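Local coordinates for protein oxidoreductase (Thermotoga maritima, PDB 1ZH8) that probably acts as an NADP-dependent dehydrogenase of the GFO/IDH/MocA family, binding its dinucleotide cofactor in a Rossmann-fold domain, at residues L21-C26 with P36-L41; I47-S52 with G81-V86; D72-L77 with E100-K105. One frame throughout, in Å; residues are numbered along the deposited sequence. Where two conformers were deposited one is given.

Contact 1 of 3, residues L21-C26 with P36-L41; sequences LGIVGC and PALKNL. With NAP (NADP nicotinamide-adenine-dinucleotide phosphate), chain D.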
loop_
_atom_site.group_PDB
_atom_site.type_symbol
_atom_site.label_atom_id
_atom_site.label_comp_id
_atom_site.label_asym_id
_atom_site.label_seq_id
_atom_site.Cartn_x
_atom_site.Cartn_y
_atom_site.Cartn_z
ATOM N N LEU A 21 43.545 8.462 -1.507
ATOM C CA LEU A 21 42.460 7.510 -1.409
ATOM C C LEU A 21 42.827 6.191 -2.050
ATOM O O LEU A 21 43.378 6.175 -3.149
ATOM C CB LEU A 21 41.242 8.086 -2.116
ATOM C CG LEU A 21 39.894 7.397 -1.997
ATOM C CD1 LEU A 21 39.351 7.530 -0.584
ATOM C CD2 LEU A 21 38.933 8.038 -2.981
ATOM N N GLY A 22 42.516 5.093 -1.363
ATOM C CA GLY A 22 42.716 3.741 -1.887
ATOM C C GLY A 22 41.378 3.127 -2.253
ATOM O O GLY A 22 40.421 3.170 -1.461
ATOM N N ILE A 23 41.291 2.592 -3.469
ATOM C CA ILE A 23 40.078 1.927 -3.938
ATOM C C ILE A 23 40.177 0.438 -3.640
ATOM O O ILE A 23 41.163 -0.192 -4.001
ATOM C CB ILE A 23 39.884 2.129 -5.439
ATOM C CG1 ILE A 23 40.025 3.620 -5.824
ATOM C CG2 ILE A 23 38.569 1.511 -5.892
ATOM C CD1 ILE A 23 39.019 4.600 -5.209
ATOM N N VAL A 24 39.186 -0.122 -2.955
ATOM C CA VAL A 24 39.215 -1.537 -2.603
ATOM C C VAL A 24 37.966 -2.219 -3.140
ATOM O O VAL A 24 36.849 -1.926 -2.703
ATOM C CB VAL A 24 39.280 -1.781 -1.071
ATOM C CG1 VAL A 24 39.462 -3.302 -0.781
ATOM C CG2 VAL A 24 40.366 -0.929 -0.395
ATOM N N GLY A 25 38.165 -3.147 -4.066
ATOM C CA GLY A 25 37.066 -3.812 -4.747
ATOM C C GLY A 25 36.759 -3.103 -6.049
ATOM O O GLY A 25 35.976 -2.171 -6.069
ATOM N N CYS A 26 37.380 -3.547 -7.134
ATOM C CA CYS A 26 37.255 -2.883 -8.416
ATOM C C CYS A 26 36.193 -3.565 -9.271
ATOM O O CYS A 26 36.505 -4.299 -10.215
ATOM C CB CYS A 26 38.602 -2.913 -9.123
ATOM S SG CYS A 26 39.937 -2.156 -8.161
ATOM N N PRO A 36 33.770 7.941 -12.005
ATOM C CA PRO A 36 33.396 9.169 -12.729
ATOM C C PRO A 36 33.121 10.353 -11.775
ATOM O O PRO A 36 33.434 11.498 -12.092
ATOM C CB PRO A 36 32.112 8.778 -13.492
ATOM C CG PRO A 36 32.065 7.303 -13.464
ATOM C CD PRO A 36 32.790 6.862 -12.209
ATOM N N ALA A 37 32.549 10.076 -10.616
ATOM C CA ALA A 37 32.357 11.105 -9.617
ATOM C C ALA A 37 33.707 11.615 -9.105
ATOM O O ALA A 37 33.944 12.823 -9.050
ATOM C CB ALA A 37 31.502 10.586 -8.494
ATOM N N LEU A 38 34.600 10.685 -8.768
ATOM C CA LEU A 38 35.952 11.009 -8.309
ATOM C C LEU A 38 36.751 11.812 -9.304
ATOM O O LEU A 38 37.503 12.709 -8.919
ATOM C CB LEU A 38 36.701 9.742 -7.946
ATOM C CG LEU A 38 36.334 9.241 -6.551
ATOM C CD1 LEU A 38 36.992 7.864 -6.299
ATOM C CD2 LEU A 38 36.685 10.302 -5.434
ATOM N N LYS A 39 36.573 11.494 -10.588
ATOM C CA LYS A 39 37.256 12.191 -11.670
ATOM C C LYS A 39 36.824 13.647 -11.719
ATOM O O LYS A 39 37.554 14.503 -12.221
ATOM C CB LYS A 39 36.949 11.528 -13.013
ATOM C CG LYS A 39 37.809 10.318 -13.376
ATOM C CD LYS A 39 37.442 9.830 -14.794
ATOM C CE LYS A 39 38.198 8.550 -15.192
ATOM N NZ LYS A 39 39.672 8.628 -14.928
ATOM N N ASN A 40 35.630 13.932 -11.205
ATOM C CA ASN A 40 35.143 15.307 -11.161
ATOM C C ASN A 40 35.573 16.040 -9.899
ATOM O O ASN A 40 35.323 17.229 -9.754
ATOM C CB ASN A 40 33.624 15.334 -11.320
ATOM C CG ASN A 40 33.192 15.089 -12.753
ATOM O OD1 ASN A 40 34.016 15.062 -13.674
ATOM N ND2 ASN A 40 31.899 14.911 -12.953
ATOM N N LEU A 41 36.235 15.318 -8.998
ATOM C CA LEU A 41 36.671 15.864 -7.725
ATOM C C LEU A 41 38.176 15.721 -7.524
ATOM O O LEU A 41 38.636 15.520 -6.400
ATOM C CB LEU A 41 35.916 15.181 -6.582
ATOM C CG LEU A 41 34.399 15.369 -6.626
ATOM C CD1 LEU A 41 33.707 14.482 -5.603
ATOM C CD2 LEU A 41 34.035 16.825 -6.395
HETATM P PA NAP D . 30.737 -6.203 -7.679
HETATM O O1A NAP D . 30.737 -5.806 -9.111
HETATM O O2A NAP D . 30.689 -7.659 -7.472
HETATM O O5B NAP D . 31.995 -5.509 -6.967
HETATM C C5B NAP D . 32.631 -6.135 -5.877
HETATM C C4B NAP D . 34.129 -6.043 -6.097
HETATM O O4B NAP D . 34.823 -6.455 -4.927
HETATM C C3B NAP D . 34.597 -6.960 -7.221
HETATM O O3B NAP D . 35.632 -6.265 -7.854
HETATM C C2B NAP D . 35.135 -8.145 -6.439
HETATM O O2B NAP D . 36.001 -9.130 -6.993
HETATM C C1B NAP D . 35.799 -7.420 -5.289
HETATM N N9A NAP D . 36.080 -8.331 -4.183
HETATM C C8A NAP D . 35.363 -9.441 -3.794
HETATM N N7A NAP D . 35.972 -9.976 -2.713
HETATM C C5A NAP D . 37.066 -9.224 -2.418
HETATM C C6A NAP D . 38.044 -9.310 -1.436
HETATM N N6A NAP D . 38.028 -10.293 -0.552
HETATM N N1A NAP D . 39.040 -8.371 -1.373
HETATM C C2A NAP D . 39.078 -7.357 -2.299
HETATM N N3A NAP D . 38.122 -7.270 -3.279
HETATM C C4A NAP D . 37.135 -8.186 -3.333
HETATM O O3 NAP D . 29.457 -5.562 -6.969
HETATM P PN NAP D . 29.120 -3.990 -6.960
HETATM O O1N NAP D . 30.242 -3.112 -7.422
HETATM O O2N NAP D . 27.797 -3.988 -7.569
HETATM O O5D NAP D . 28.908 -3.642 -5.401
HETATM C C5D NAP D . 29.963 -3.369 -4.495
HETATM C C4D NAP D . 29.428 -2.489 -3.368
HETATM O O4D NAP D . 28.867 -1.311 -3.934
HETATM C C3D NAP D . 28.299 -3.190 -2.606
HETATM O O3D NAP D . 28.407 -2.955 -1.222
HETATM C C2D NAP D . 27.029 -2.559 -3.123
HETATM O O2D NAP D . 25.997 -2.539 -2.159
HETATM C C1D NAP D . 27.515 -1.170 -3.511
HETATM N N1N NAP D . 26.678 -0.602 -4.565
HETATM C C2N NAP D . 26.049 0.584 -4.315
HETATM C C3N NAP D . 25.226 1.172 -5.280
HETATM C C7N NAP D . 24.714 2.579 -5.095
HETATM O O7N NAP D . 23.866 3.076 -6.103
HETATM N N7N NAP D . 25.058 3.324 -4.026
HETATM C C4N NAP D . 25.059 0.532 -6.516
HETATM C C5N NAP D . 25.720 -0.677 -6.771
HETATM C C6N NAP D . 26.531 -1.239 -5.780
HETATM P P2B NAP D . 36.922 -9.155 -8.313
HETATM O O1X NAP D . 38.273 -8.521 -8.058
HETATM O O2X NAP D . 36.265 -8.414 -9.455
HETATM O O3X NAP D . 37.073 -10.628 -8.625
#
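The carbonyl O of L38 accepts the backbone N of L41 at 2.9 Å, while the side chain of the same leucine turns to the sheet and meets L21 and I23 on strand 19-24. The contact itself is wholly apolar. L38 keeps CG beside its backbone N (chi1 -81°), which sends the isobutyl group toward the strand. CD1 does most of the touching, lying 3.8 Å from CD2 of L21, and the two leucines pass at a slant. I23 instead meets L38 tip to tip, its CD1 4.0 Å from CD1 of L38. F45 and I47 of strand 45-51 and F295 of helix 290-303 also pack on L38.

Farther along, the strand runs into the cofactor pocket. The CA of G25 comes within 3.5 Å of NADP O4B, and a CB there would strike that oxygen. The backbone N of C26 is held by the hydroxyl of S52, and the carbonyl O of G25 bonds to T89. Hydrophobic helix-on-strand packing that leads into a glycine turn against the adenosine ribose is the hallmark of the first beta-alpha-beta unit of a Rossmann fold.

Contact 2 of 3, residues I47-S52 with G81-V86; sequences ITAVTS and GLVDAV. With NAP (NADP nicotinamide-adenine-dinucleotide phosphate), chain D.
This is a small, partly buried contact between strand 45-51 and the turn that leads from helix 74-79 into strand 85-88, with one side-chain hydrogen bond and a little apolar packing. T48 and L82 carry the polar part: OG1 of T48 donates to the carbonyl O of L82 at 2.8 Å. The donor lies above the carbonyl plane, 47° out of it, with a C=O...donor angle of 133°, so it does not follow a lone pair. With chi1 at 52°, OG1 of T48 sits between the backbone N and the carbonyl carbon and faces the turn. The same hydroxyl has CG1 of V83 3.6 Å away, and the two side chains slant across one another. CG1 of V83 also packs against CB of A49 at 4.0 Å. Were T48 an alanine, the carbonyl O of L82 would probably lose this donor and the turn would be less firmly fixed to the strand. R20, on the intervening strand 19-24, adds further ties, bonding the carbonyl O of G81 and forming a salt bridge with D84.

Just past the other end of strand 45-51, OG of S52 donates to phosphate oxygen O1X of NADP at 2.7 Å. That phosphate sits on the adenosine ribose and is what sets NADP apart from NAD, so the bond is consistent with a preference for NADP. A polar group just past the second strand, meeting the adenosine ribose or its phosphate, is a familiar feature of the Rossmann dinucleotide site.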
loop_
_atom_site.group_PDB
_atom_site.type_symbol
_atom_site.label_atom_id
_atom_site.label_comp_id
_atom_site.label_asym_id
_atom_site.label_seq_id
_atom_site.Cartn_x
_atom_site.Cartn_y
_atom_site.Cartn_z
ATOM N N ILE A 47 43.714 9.288 -6.157
ATOM C CA ILE A 47 43.750 7.836 -6.036
ATOM C C ILE A 47 45.180 7.367 -6.180
ATOM O O ILE A 47 45.781 7.472 -7.237
ATOM C CB ILE A 47 42.833 7.167 -7.037
ATOM C CG1 ILE A 47 41.382 7.595 -6.740
ATOM C CG2 ILE A 47 43.038 5.643 -7.003
ATOM C CD1 ILE A 47 40.412 7.348 -7.860
ATOM N N THR A 48 45.718 6.876 -5.078
ATOM C CA THR A 48 47.109 6.516 -4.980
ATOM C C THR A 48 47.314 5.003 -4.882
ATOM O O THR A 48 48.437 4.526 -5.079
ATOM C CB THR A 48 47.713 7.133 -3.728
ATOM O OG1 THR A 48 46.899 6.785 -2.594
ATOM C CG2 THR A 48 47.771 8.639 -3.863
ATOM N N ALA A 49 46.246 4.253 -4.564
ATOM C CA ALA A 49 46.351 2.797 -4.414
ATOM C C ALA A 49 45.069 2.074 -4.756
ATOM O O ALA A 49 43.981 2.629 -4.658
ATOM C CB ALA A 49 46.824 2.407 -3.007
ATOM N N VAL A 50 45.212 0.807 -5.117
ATOM C CA VAL A 50 44.133 0.025 -5.691
ATOM C C VAL A 50 44.402 -1.443 -5.369
ATOM O O VAL A 50 45.563 -1.886 -5.332
ATOM C CB VAL A 50 44.058 0.294 -7.231
ATOM C CG1 VAL A 50 43.618 -0.906 -8.001
ATOM C CG2 VAL A 50 43.146 1.479 -7.525
ATOM N N THR A 51 43.331 -2.185 -5.087
ATOM C CA THR A 51 43.436 -3.616 -4.820
ATOM C C THR A 51 42.104 -4.286 -5.133
ATOM O O THR A 51 41.051 -3.652 -5.020
ATOM C CB THR A 51 43.852 -3.873 -3.357
ATOM O OG1 THR A 51 44.216 -5.246 -3.184
ATOM C CG2 THR A 51 42.735 -3.504 -2.391
ATOM N N SER A 52 42.141 -5.549 -5.562
ATOM C CA SER A 52 40.900 -6.284 -5.829
ATOM C C SER A 52 41.102 -7.781 -5.577
ATOM O O SER A 52 42.223 -8.200 -5.359
ATOM C CB SER A 52 40.419 -6.020 -7.261
ATOM O OG SER A 52 38.997 -6.058 -7.324
ATOM N N GLY A 81 51.489 3.112 3.599
ATOM C CA GLY A 81 51.664 4.544 3.858
ATOM C C GLY A 81 51.165 5.444 2.724
ATOM O O GLY A 81 51.377 6.658 2.757
ATOM N N LEU A 82 50.494 4.876 1.721
ATOM C CA LEU A 82 50.095 5.671 0.545
ATOM C C LEU A 82 48.731 6.348 0.628
ATOM O O LEU A 82 48.391 7.123 -0.261
ATOM C CB LEU A 82 50.168 4.834 -0.736
ATOM C CG LEU A 82 51.581 4.371 -1.100
ATOM C CD1 LEU A 82 51.477 3.301 -2.172
ATOM C CD2 LEU A 82 52.469 5.555 -1.542
ATOM N N VAL A 83 47.967 6.066 1.688
ATOM C CA VAL A 83 46.569 6.482 1.777
ATOM C C VAL A 83 46.145 7.161 3.105
ATOM O O VAL A 83 46.583 6.803 4.181
ATOM C CB VAL A 83 45.641 5.274 1.526
ATOM C CG1 VAL A 83 45.895 4.677 0.150
ATOM C CG2 VAL A 83 45.845 4.217 2.621
ATOM N N ASP A 84 45.261 8.140 2.993
ATOM C CA ASP A 84 44.630 8.792 4.139
ATOM C C ASP A 84 43.280 8.135 4.417
ATOM O O ASP A 84 42.779 8.165 5.552
ATOM C CB ASP A 84 44.427 10.275 3.815
ATOM C CG ASP A 84 45.751 11.008 3.583
ATOM O OD1 ASP A 84 46.630 10.935 4.471
ATOM O OD2 ASP A 84 45.922 11.646 2.521
ATOM N N ALA A 85 42.696 7.549 3.370
ATOM C CA ALA A 85 41.407 6.893 3.473
ATOM C C ALA A 85 41.276 5.827 2.405
ATOM O O ALA A 85 42.032 5.799 1.423
ATOM C CB ALA A 85 40.254 7.919 3.349
ATOM N N VAL A 86 40.309 4.950 2.605
ATOM C CA VAL A 86 40.028 3.911 1.649
ATOM C C VAL A 86 38.540 3.928 1.290
ATOM O O VAL A 86 37.681 4.348 2.083
ATOM C CB VAL A 86 40.500 2.513 2.150
ATOM C CG1 VAL A 86 42.043 2.476 2.330
ATOM C CG2 VAL A 86 39.802 2.107 3.459
HETATM P PA NAP D . 30.737 -6.203 -7.679
HETATM O O1A NAP D . 30.737 -5.806 -9.111
HETATM O O2A NAP D . 30.689 -7.659 -7.472
HETATM O O5B NAP D . 31.995 -5.509 -6.967
HETATM C C5B NAP D . 32.631 -6.135 -5.877
HETATM C C4B NAP D . 34.129 -6.043 -6.097
HETATM O O4B NAP D . 34.823 -6.455 -4.927
HETATM C C3B NAP D . 34.597 -6.960 -7.221
HETATM O O3B NAP D . 35.632 -6.265 -7.854
HETATM C C2B NAP D . 35.135 -8.145 -6.439
HETATM O O2B NAP D . 36.001 -9.130 -6.993
HETATM C C1B NAP D . 35.799 -7.420 -5.289
HETATM N N9A NAP D . 36.080 -8.331 -4.183
HETATM C C8A NAP D . 35.363 -9.441 -3.794
HETATM N N7A NAP D . 35.972 -9.976 -2.713
HETATM C C5A NAP D . 37.066 -9.224 -2.418
HETATM C C6A NAP D . 38.044 -9.310 -1.436
HETATM N N6A NAP D . 38.028 -10.293 -0.552
HETATM N N1A NAP D . 39.040 -8.371 -1.373
HETATM C C2A NAP D . 39.078 -7.357 -2.299
HETATM N N3A NAP D . 38.122 -7.270 -3.279
HETATM C C4A NAP D . 37.135 -8.186 -3.333
HETATM O O3 NAP D . 29.457 -5.562 -6.969
HETATM P PN NAP D . 29.120 -3.990 -6.960
HETATM O O1N NAP D . 30.242 -3.112 -7.422
HETATM O O2N NAP D . 27.797 -3.988 -7.569
HETATM O O5D NAP D . 28.908 -3.642 -5.401
HETATM C C5D NAP D . 29.963 -3.369 -4.495
HETATM C C4D NAP D . 29.428 -2.489 -3.368
HETATM O O4D NAP D . 28.867 -1.311 -3.934
HETATM C C3D NAP D . 28.299 -3.190 -2.606
HETATM O O3D NAP D . 28.407 -2.955 -1.222
HETATM C C2D NAP D . 27.029 -2.559 -3.123
HETATM O O2D NAP D . 25.997 -2.539 -2.159
HETATM C C1D NAP D . 27.515 -1.170 -3.511
HETATM N N1N NAP D . 26.678 -0.602 -4.565
HETATM C C2N NAP D . 26.049 0.584 -4.315
HETATM C C3N NAP D . 25.226 1.172 -5.280
HETATM C C7N NAP D . 24.714 2.579 -5.095
HETATM O O7N NAP D . 23.866 3.076 -6.103
HETATM N N7N NAP D . 25.058 3.324 -4.026
HETATM C C4N NAP D . 25.059 0.532 -6.516
HETATM C C5N NAP D . 25.720 -0.677 -6.771
HETATM C C6N NAP D . 26.531 -1.239 -5.780
HETATM P P2B NAP D . 36.922 -9.155 -8.313
HETATM O O1X NAP D . 38.273 -8.521 -8.058
HETATM O O2X NAP D . 36.265 -8.414 -9.455
HETATM O O3X NAP D . 37.073 -10.628 -8.625
#

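Contact 3 of 3, residues D72-L77 with E100-K105; sequences DSYEEL and EKALRK
Y74 carries the contact between helices 74-79 and 95-104, laying its ring obliquely by K101 and bringing its hydroxyl to A102. Its CG is anti to the backbone N (chi1 173°), which directs the phenol across to the second helix. CE2 of Y74 lies 3.8 Å from CB of K101, and OH of Y74 is 3.4 Å from CB of A102. The polar need of that buried hydroxyl is met one turn before A102 in helix 95-104, where it donates to the carbonyl O of F98. The F98 ring also stacks with that of Y74, so the tyrosine is held both through its hydroxyl and by the stacked ring.

The E75-K101 pair is much looser. NZ of K101 forms a salt bridge with E75, but its hydrogen bond to OE2 of E75 is weak at 3.4 Å, and K101 was modelled in two conformers, which makes the link doubtful as a fixed tie. E75 bends at chi2 (78°), and this curls its carboxylate back toward the lysine.

Each helix also looks after its own polar groups. S73 is the N-cap of helix 74-79: its OG accepts the backbone N of E76 at 3.3 Å, with an angle of 149° at the hydrogen, and its carbonyl O takes the N of L77. On the other helix, NE of R104 and OE2 of E100 form a long salt bridge of 3.8 Å, the carboxylate oxygen lying in the guanidinium plane at its edge. NZ of K105, just past the end of helix 95-104, forms a second salt bridge, with E79 of helix 74-79. Specific fixation therefore probably comes from the buried tyrosine and its carbonyl acceptor, while the more exposed charges add a weaker and more mobile attraction.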
loop_
_atom_site.group_PDB
_atom_site.type_symbol
_atom_site.label_atom_id
_atom_site.label_comp_id
_atom_site.label_asym_id
_atom_site.label_seq_id
_atom_site.Cartn_x
_atom_site.Cartn_y
_atom_site.Cartn_z
ATOM N N ASP A 72 48.320 -6.734 -4.135
ATOM C CA ASP A 72 47.721 -8.062 -4.072
ATOM C C ASP A 72 46.750 -8.204 -2.899
ATOM O O ASP A 72 45.839 -9.019 -2.943
ATOM C CB ASP A 72 48.813 -9.137 -4.003
ATOM C CG ASP A 72 49.610 -9.261 -5.313
ATOM O OD1 ASP A 72 49.036 -9.001 -6.398
ATOM O OD2 ASP A 72 50.806 -9.644 -5.263
ATOM N N SER A 73 46.942 -7.407 -1.852
ATOM C CA SER A 73 46.046 -7.466 -0.706
ATOM C C SER A 73 45.766 -6.099 -0.079
ATOM O O SER A 73 46.593 -5.185 -0.100
ATOM C CB SER A 73 46.574 -8.455 0.357
ATOM O OG SER A 73 47.546 -7.836 1.169
ATOM N N TYR A 74 44.581 -6.007 0.501
ATOM C CA TYR A 74 44.105 -4.831 1.192
ATOM C C TYR A 74 44.978 -4.496 2.389
ATOM O O TYR A 74 45.259 -3.310 2.641
ATOM C CB TYR A 74 42.703 -5.135 1.662
ATOM C CG TYR A 74 42.054 -4.125 2.554
ATOM C CD1 TYR A 74 41.878 -2.809 2.148
ATOM C CD2 TYR A 74 41.542 -4.510 3.782
ATOM C CE1 TYR A 74 41.221 -1.892 2.956
ATOM C CE2 TYR A 74 40.887 -3.607 4.607
ATOM C CZ TYR A 74 40.734 -2.301 4.191
ATOM O OH TYR A 74 40.086 -1.412 5.014
ATOM N N GLU A 75 45.385 -5.534 3.134
ATOM C CA GLU A 75 46.216 -5.361 4.330
ATOM C C GLU A 75 47.527 -4.678 3.951
ATOM O O GLU A 75 48.043 -3.870 4.726
ATOM C CB GLU A 75 46.507 -6.704 5.026
ATOM C CG GLU A 75 45.318 -7.387 5.708
ATOM C CD GLU A 75 44.375 -8.109 4.734
ATOM O OE1 GLU A 75 44.651 -8.144 3.515
ATOM O OE2 GLU A 75 43.343 -8.645 5.190
ATOM N N GLU A 76 48.054 -4.996 2.765
ATOM C CA GLU A 76 49.309 -4.388 2.300
ATOM C C GLU A 76 49.069 -2.946 1.906
ATOM O O GLU A 76 49.878 -2.065 2.218
ATOM C CB GLU A 76 49.962 -5.157 1.136
ATOM C CG GLU A 76 51.328 -4.571 0.726
ATOM C CD GLU A 76 52.063 -5.338 -0.396
ATOM O OE1 GLU A 76 51.452 -6.206 -1.061
ATOM O OE2 GLU A 76 53.269 -5.050 -0.620
ATOM N N LEU A 77 47.951 -2.708 1.222
ATOM C CA LEU A 77 47.567 -1.352 0.849
ATOM C C LEU A 77 47.512 -0.490 2.089
ATOM O O LEU A 77 48.062 0.605 2.101
ATOM C CB LEU A 77 46.222 -1.367 0.165
ATOM C CG LEU A 77 45.647 -0.054 -0.333
ATOM C CD1 LEU A 77 44.950 -0.301 -1.666
ATOM C CD2 LEU A 77 44.698 0.497 0.690
ATOM N N GLU A 100 37.111 -2.376 10.234
ATOM C CA GLU A 100 37.927 -2.574 11.428
ATOM C C GLU A 100 39.411 -2.564 11.100
ATOM O O GLU A 100 40.209 -1.998 11.859
ATOM C CB GLU A 100 37.577 -3.875 12.164
ATOM C CG GLU A 100 38.208 -3.935 13.559
ATOM C CD GLU A 100 37.747 -5.112 14.393
ATOM O OE1 GLU A 100 36.841 -5.850 13.952
ATOM O OE2 GLU A 100 38.299 -5.303 15.500
ATOM N N LYS A 101 39.790 -3.203 9.992
ATOM C CA LYS A 101 41.200 -3.212 9.597
ATOM C C LYS A 101 41.671 -1.768 9.345
ATOM O O LYS A 101 42.728 -1.370 9.821
ATOM C CB LYS A 101 41.439 -4.107 8.375
ATOM C CG LYS A 101 41.687 -5.564 8.719
ATOM C CD LYS A 101 41.301 -6.508 7.573
ATOM C CE LYS A 101 41.294 -7.970 8.043
ATOM N NZ LYS A 101 40.573 -8.897 7.115
ATOM N N ALA A 102 40.864 -0.979 8.637
ATOM C CA ALA A 102 41.232 0.398 8.330
ATOM C C ALA A 102 41.422 1.251 9.599
ATOM O O ALA A 102 42.410 1.973 9.732
ATOM C CB ALA A 102 40.204 1.016 7.405
ATOM N N LEU A 103 40.474 1.162 10.529
ATOM C CA LEU A 103 40.544 1.946 11.751
ATOM C C LEU A 103 41.720 1.525 12.609
ATOM O O LEU A 103 42.357 2.382 13.239
ATOM C CB LEU A 103 39.245 1.871 12.552
ATOM C CG LEU A 103 37.939 2.291 11.858
ATOM C CD1 LEU A 103 36.810 2.126 12.840
ATOM C CD2 LEU A 103 37.954 3.714 11.290
ATOM N N ARG A 104 42.026 0.224 12.624
ATOM C CA ARG A 104 43.208 -0.273 13.347
ATOM C C ARG A 104 44.523 0.308 12.833
ATOM O O ARG A 104 45.473 0.469 13.606
ATOM C CB ARG A 104 43.284 -1.794 13.325
ATOM C CG ARG A 104 42.414 -2.456 14.350
ATOM C CD ARG A 104 42.574 -3.944 14.279
ATOM N NE ARG A 104 41.994 -4.584 15.453
ATOM C CZ ARG A 104 42.621 -4.741 16.618
ATOM N NH1 ARG A 104 43.868 -4.302 16.796
ATOM N NH2 ARG A 104 41.992 -5.347 17.612
ATOM N N LYS A 105 44.567 0.609 11.532
ATOM C CA LYS A 105 45.727 1.250 10.905
ATOM C C LYS A 105 45.684 2.779 10.927
ATOM O O LYS A 105 46.584 3.426 10.402
ATOM C CB LYS A 105 45.896 0.758 9.467
ATOM C CG LYS A 105 47.119 -0.150 9.265
ATOM C CD LYS A 105 46.947 -1.534 9.875
ATOM C CE LYS A 105 48.256 -2.330 9.846
ATOM N NZ LYS A 105 49.382 -1.715 10.626
#

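How the contacts relate
All three contacts belong to the Rossmann domain, and they grow more polar toward its surface. Contact 1 is fully buried and purely hydrophobic, contact 2 is half buried around one hydroxyl, and contact 3 grades from a buried tyrosine to exposed charges. Contacts 1 and 2 share the parallel sheet: G22 N bonds to A85 O and I23 N to A49 O, placing strand 19-24 between the two strands of contact 2. Both also touch NADP. Contact 3 instead joins helices over the sheet; L77 packs against A49 and V86 of contact 2, and Y74 meets V24 of contact 1. Contacts 2 and 3 interlace along the chain, whereas contact 1 closes before either begins.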